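Foldase protein PrsA (Streptococcus pneumoniae, PDB 5TVL) is a lipid-anchored foldase with a parvulin-type peptidyl-prolyl cis-trans isomerase domain that probably helps secreted proteins fold after they have crossed the membrane. Local coordinates at the interface of chains A and B and the interface of chains A and C. Numbering follows the deposited sequence. Chains: chain A/B/C, Foldase protein PrsA.

Contact 1: the interface of chains A and B. Residues chain A 182-183, 185-186; chain B 70-71, 74.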
ATOM      1  N   LYS A 182       0.646  14.594 -10.570  1.00 36.80           N
ATOM      2  CA  LYS A 182       1.738  14.745 -11.536  1.00 38.52           C
ATOM      3  C   LYS A 182       1.349  15.647 -12.703  1.00 37.46           C
ATOM      4  O   LYS A 182       2.165  16.454 -13.157  1.00 38.43           O
ATOM      5  CB  LYS A 182       2.218  13.382 -12.051  1.00 41.86           C
ATOM      6  CG  LYS A 182       2.994  12.563 -11.026  1.00 46.38           C
ATOM      7  CD  LYS A 182       4.417  13.078 -10.852  1.00 54.02           C
ATOM      8  CE  LYS A 182       5.194  12.280  -9.816  1.00 64.27           C
ATOM      9  NZ  LYS A 182       5.384  10.851 -10.197  1.00 68.16           N
ATOM     10  N   ALA A 183       0.106  15.520 -13.168  1.00 36.05           N
ATOM     11  CA  ALA A 183      -0.429  16.400 -14.218  1.00 36.63           C
ATOM     12  C   ALA A 183      -0.481  17.864 -13.780  1.00 39.15           C
ATOM     13  O   ALA A 183      -0.174  18.752 -14.568  1.00 39.24           O
ATOM     14  CB  ALA A 183      -1.812  15.940 -14.654  1.00 35.24           C
ATOM     15  N   PHE A 185       1.420  19.363 -11.351  1.00 41.16           N
ATOM     16  CA  PHE A 185       2.781  19.897 -11.173  1.00 41.28           C
ATOM     17  C   PHE A 185       3.475  20.229 -12.510  1.00 41.11           C
ATOM     18  O   PHE A 185       4.385  21.054 -12.541  1.00 41.78           O
ATOM     19  CB  PHE A 185       3.676  18.937 -10.363  1.00 41.09           C
ATOM     20  CG  PHE A 185       3.095  18.492  -9.037  1.00 41.28           C
ATOM     21  CD1 PHE A 185       2.333  19.352  -8.239  1.00 42.63           C
ATOM     22  CD2 PHE A 185       3.339  17.202  -8.568  1.00 42.76           C
ATOM     23  CE1 PHE A 185       1.816  18.922  -7.020  1.00 42.29           C
ATOM     24  CE2 PHE A 185       2.824  16.770  -7.350  1.00 43.16           C
ATOM     25  CZ  PHE A 185       2.063  17.632  -6.574  1.00 43.27           C
ATOM     26  N   ALA A 186       3.049  19.576 -13.593  1.00 40.63           N
ATOM     27  CA  ALA A 186       3.565  19.840 -14.942  1.00 40.94           C
ATOM     28  C   ALA A 186       2.959  21.077 -15.605  1.00 42.83           C
ATOM     29  O   ALA A 186       3.508  21.568 -16.588  1.00 46.22           O
ATOM     30  CB  ALA A 186       3.352  18.626 -15.835  1.00 40.06           C
TER
ATOM     31  N   ARG B  70       3.757  16.326 -21.687  1.00 49.29           N
ATOM     32  CA  ARG B  70       3.956  17.430 -20.746  1.00 53.41           C
ATOM     33  C   ARG B  70       4.486  16.951 -19.390  1.00 52.26           C
ATOM     34  O   ARG B  70       5.416  17.550 -18.844  1.00 54.66           O
ATOM     35  CB  ARG B  70       2.643  18.198 -20.574  1.00 58.91           C
ATOM     36  CG  ARG B  70       2.696  19.394 -19.633  1.00 61.79           C
ATOM     37  CD  ARG B  70       1.631  20.421 -19.993  1.00 66.67           C
ATOM     38  NE  ARG B  70       0.328  19.805 -20.275  1.00 68.87           N
ATOM     39  CZ  ARG B  70      -0.687  20.404 -20.907  1.00 76.93           C
ATOM     40  NH1 ARG B  70      -0.598  21.666 -21.337  1.00 86.53           N
ATOM     41  NH2 ARG B  70      -1.818  19.730 -21.108  1.00 71.41           N
ATOM     42  N   VAL B  71       3.897  15.875 -18.863  1.00 48.32           N
ATOM     43  CA  VAL B  71       4.345  15.248 -17.605  1.00 43.67           C
ATOM     44  C   VAL B  71       5.737  14.607 -17.744  1.00 43.31           C
ATOM     45  O   VAL B  71       6.553  14.683 -16.820  1.00 42.19           O
ATOM     46  CB  VAL B  71       3.304  14.211 -17.092  1.00 42.16           C
ATOM     47  CG1 VAL B  71       3.849  13.367 -15.942  1.00 42.74           C
ATOM     48  CG2 VAL B  71       2.032  14.919 -16.645  1.00 40.49           C
ATOM     49  N   GLN B  74       8.323  17.435 -17.747  1.00 47.22           N
ATOM     50  CA  GLN B  74       8.508  17.869 -16.352  1.00 48.55           C
ATOM     51  C   GLN B  74       9.544  17.000 -15.618  1.00 49.44           C
ATOM     52  O   GLN B  74      10.369  17.516 -14.862  1.00 51.66           O
ATOM     53  CB  GLN B  74       7.159  17.840 -15.609  1.00 46.29           C
ATOM     54  CG  GLN B  74       7.169  18.380 -14.182  1.00 46.54           C
ATOM     55  CD  GLN B  74       7.271  19.893 -14.099  1.00 50.18           C
ATOM     56  OE1 GLN B  74       7.305  20.589 -15.114  1.00 52.62           O
ATOM     57  NE2 GLN B  74       7.307  20.411 -12.877  1.00 53.65           N
TER
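A:Ala186 meets three chain B residues spaced along one helix, B:Arg70, B:Val71 and B:Gln74, and forms the apolar centre of the contact. Its methyl CB lies 3.9 Å from CA of B:Val71 and equally near CG of B:Arg70 and CB of B:Gln74, so it rests against the helix backbone and the roots of the flanking side chains. The 70 Å² that A:Ala186 loses to chain B exceeds the value for each other residue of the patch. B:Val71 sends its CG2 branch onto the chain A helix one turn before A:Ala186, 3.8 Å from A:Ala183 CA and close to the carbonyl O of A:Lys182. A chi1 of 170° puts CG2 anti to the carbonyl carbon, beside the backbone N, and this branch makes the contact.

Farther out, B:Gln74 runs alongside the end of the chain A helix. Its chain bends at chi2 (74°), folding the carboxamide back over A:Ala186, with CD 3.8 Å from A:Ala186 CA. The amide nitrogen NE2 comes within 3.0 Å of the main-chain O of A:Phe185, yet its N-H groups point away as modelled, and the pair does not count as a hydrogen bond. At the opposite rim, B:Arg70 contributes its aliphatic part: CG lies 3.8 Å from the carbonyl O of A:Ala186.

The two-fold symmetry of the A-B interface repeats the arrangement with the chains exchanged, although the pairing may be a product of crystal packing. The chain A residues form the C-terminal part of helix 178-186, within the PpiC-type isomerase region, whereas the chain B residues belong to helix 68-75.

Contact 2: the interface of chains A and C. Residues chain A 17, 20-21, 24, 26; chain C 26-27, 30.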
ATOM      1  N   PHE A  17      -8.252 -31.459  26.000  1.00 34.83           N
ATOM      2  CA  PHE A  17      -8.574 -30.503  24.935  1.00 33.04           C
ATOM      3  C   PHE A  17      -7.366 -29.649  24.551  1.00 32.00           C
ATOM      4  O   PHE A  17      -7.106 -29.450  23.362  1.00 30.04           O
ATOM      5  CB  PHE A  17      -9.745 -29.595  25.325  1.00 31.81           C
ATOM      6  CG  PHE A  17      -9.922 -28.422  24.406  1.00 30.31           C
ATOM      7  CD1 PHE A  17     -10.292 -28.621  23.083  1.00 29.70           C
ATOM      8  CD2 PHE A  17      -9.693 -27.121  24.849  1.00 29.36           C
ATOM      9  CE1 PHE A  17     -10.448 -27.545  22.219  1.00 30.03           C
ATOM     10  CE2 PHE A  17      -9.854 -26.040  23.990  1.00 29.28           C
ATOM     11  CZ  PHE A  17     -10.230 -26.250  22.674  1.00 28.86           C
ATOM     12  N   GLN A  20      -4.849 -31.531  22.362  1.00 36.47           N
ATOM     13  CA  GLN A  20      -5.264 -31.591  20.954  1.00 38.35           C
ATOM     14  C   GLN A  20      -5.264 -30.222  20.271  1.00 36.22           C
ATOM     15  O   GLN A  20      -4.750 -30.093  19.157  1.00 38.85           O
ATOM     16  CB  GLN A  20      -6.657 -32.219  20.830  1.00 41.77           C
ATOM     17  CG  GLN A  20      -6.737 -33.667  21.299  1.00 45.39           C
ATOM     18  CD  GLN A  20      -5.910 -34.612  20.446  1.00 48.62           C
ATOM     19  OE1 GLN A  20      -6.010 -34.604  19.218  1.00 48.58           O
ATOM     20  NE2 GLN A  20      -5.087 -35.433  21.095  1.00 52.23           N
ATOM     21  N   VAL A  21      -5.838 -29.213  20.929  1.00 33.11           N
ATOM     22  CA  VAL A  21      -5.965 -27.859  20.343  1.00 32.26           C
ATOM     23  C   VAL A  21      -4.626 -27.152  20.081  1.00 31.89           C
ATOM     24  O   VAL A  21      -4.549 -26.294  19.199  1.00 30.23           O
ATOM     25  CB  VAL A  21      -6.879 -26.930  21.194  1.00 30.86           C
ATOM     26  CG1 VAL A  21      -6.121 -26.271  22.342  1.00 29.80           C
ATOM     27  CG2 VAL A  21      -7.524 -25.860  20.328  1.00 30.88           C
ATOM     28  N   ASN A  24      -3.578 -26.972  16.518  1.00 36.93           N
ATOM     29  CA  ASN A  24      -4.421 -26.181  15.622  1.00 36.29           C
ATOM     30  C   ASN A  24      -3.693 -24.878  15.266  1.00 37.14           C
ATOM     31  O   ASN A  24      -3.335 -24.116  16.169  1.00 36.17           O
ATOM     32  CB  ASN A  24      -5.770 -25.877  16.286  1.00 35.22           C
ATOM     33  CG  ASN A  24      -6.770 -25.256  15.329  1.00 35.47           C
ATOM     34  OD1 ASN A  24      -6.745 -24.055  15.086  1.00 40.35           O
ATOM     35  ND2 ASN A  24      -7.667 -26.070  14.797  1.00 36.74           N
ATOM     36  N   SER A  26      -4.639 -21.975  14.137  1.00 31.62           N
ATOM     37  CA  SER A  26      -5.339 -20.818  14.704  1.00 31.28           C
ATOM     38  C   SER A  26      -5.034 -20.648  16.200  1.00 29.37           C
ATOM     39  O   SER A  26      -4.822 -19.532  16.669  1.00 28.86           O
ATOM     40  CB  SER A  26      -6.857 -20.957  14.489  1.00 31.84           C
ATOM     41  OG  SER A  26      -7.507 -19.700  14.507  1.00 32.73           O
TER
ATOM     42  N   SER C  26     -11.897 -22.107  15.285  1.00 28.04           N
ATOM     43  CA  SER C  26     -11.158 -23.313  14.895  1.00 28.13           C
ATOM     44  C   SER C  26     -10.888 -24.242  16.088  1.00 27.76           C
ATOM     45  O   SER C  26     -10.922 -25.466  15.944  1.00 28.39           O
ATOM     46  CB  SER C  26      -9.847 -22.949  14.194  1.00 28.48           C
ATOM     47  OG  SER C  26      -9.271 -24.079  13.557  1.00 28.59           O
ATOM     48  N   ALA C  27     -10.621 -23.658  17.254  1.00 27.26           N
ATOM     49  CA  ALA C  27     -10.449 -24.416  18.500  1.00 26.68           C
ATOM     50  C   ALA C  27     -11.762 -25.028  18.977  1.00 27.23           C
ATOM     51  O   ALA C  27     -11.760 -26.098  19.582  1.00 28.53           O
ATOM     52  CB  ALA C  27      -9.877 -23.519  19.585  1.00 27.59           C
ATOM     53  N   VAL C  30     -12.268 -28.228  17.095  1.00 25.57           N
ATOM     54  CA  VAL C  30     -11.456 -29.329  17.628  1.00 23.88           C
ATOM     55  C   VAL C  30     -12.203 -30.086  18.729  1.00 23.43           C
ATOM     56  O   VAL C  30     -12.227 -31.316  18.721  1.00 23.00           O
ATOM     57  CB  VAL C  30     -10.077 -28.842  18.141  1.00 23.23           C
ATOM     58  CG1 VAL C  30      -9.333 -29.945  18.891  1.00 23.41           C
ATOM     59  CG2 VAL C  30      -9.225 -28.353  16.981  1.00 23.60           C
TER
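A:Val21, the edge of A:Phe17 and C:Ala27 converge in the tightly packed part of this contact, which C:Val30 extends. CG2 of A:Val21, the branch anti to its backbone N, reaches CB of C:Ala27 at roughly 3.4 Å and also approaches that residue's CA. The ring of A:Phe17 flanks the pair and presents its edge to chain C: the carbonyl O of C:Ala27 lies in the ring plane, 3.3 Å from CE1, while A:Val21 CB sits over one face near the rim. Ring and valine therefore pack on each other within chain A as both touch C:Ala27. C:Val30, with 60 Å² hidden by chain A, lies between A:Asn24 and A:Gln20. Its chi1 of 171° places CG1 toward A:Gln20 and CG2, anti to the carbonyl carbon, toward A:Asn24, where it lies 3.5 Å from ND2.

The polar part centres on A:Asn24 and C:Ser26. The carboxamide nitrogen ND2 of A:Asn24 donates a hydrogen bond to the hydroxyl OG of C:Ser26, at 2.8 Å and with a moderately bent angle of 144° at the hydrogen. The hydroxyl lies only 8° out of the amide plane, as suits an N-H donor. OG of C:Ser26 also makes a weak hydrogen bond to OD1, so both ends of the carboxamide face one hydroxyl. OD1 takes a further weak bond from the backbone N of A:Ser26, which may help to set the amide's rotation.

The margin is looser. A:Gln20 has 11 Å² hidden and touches C:Val30 through CB, 4.0 Å from CG1. A:Ser26 has 7 Å² hidden; its CB lies 3.6 Å from CB of C:Ser26, the same residue of the two copies facing itself, as expected near a two-fold axis.

The site joins the end of helix 14-21 and the following loop to the start of helix 25-44 of the other copy. With its two-fold related twin it helps hold the two chains together, an association that may reflect crystal packing.

The centres of contact 1 and contact 2 lie about 57 Å apart, measured between their C-alpha atoms, and they share no residues. On chain A, contact 1 uses helix 178-186 in the isomerase region, whereas contact 2 uses helix 14-21, the loop residue A:Asn24 and the start of helix 25-44. Chain A can thus engage chains B and C simultaneously through well-separated surfaces. Each interface has its own two-fold symmetry, so both patches recur with the partners exchanged, and together they could link copies within the deposited four-chain assembly. That arrangement may nevertheless reflect crystal packing rather than a cellular oligomer.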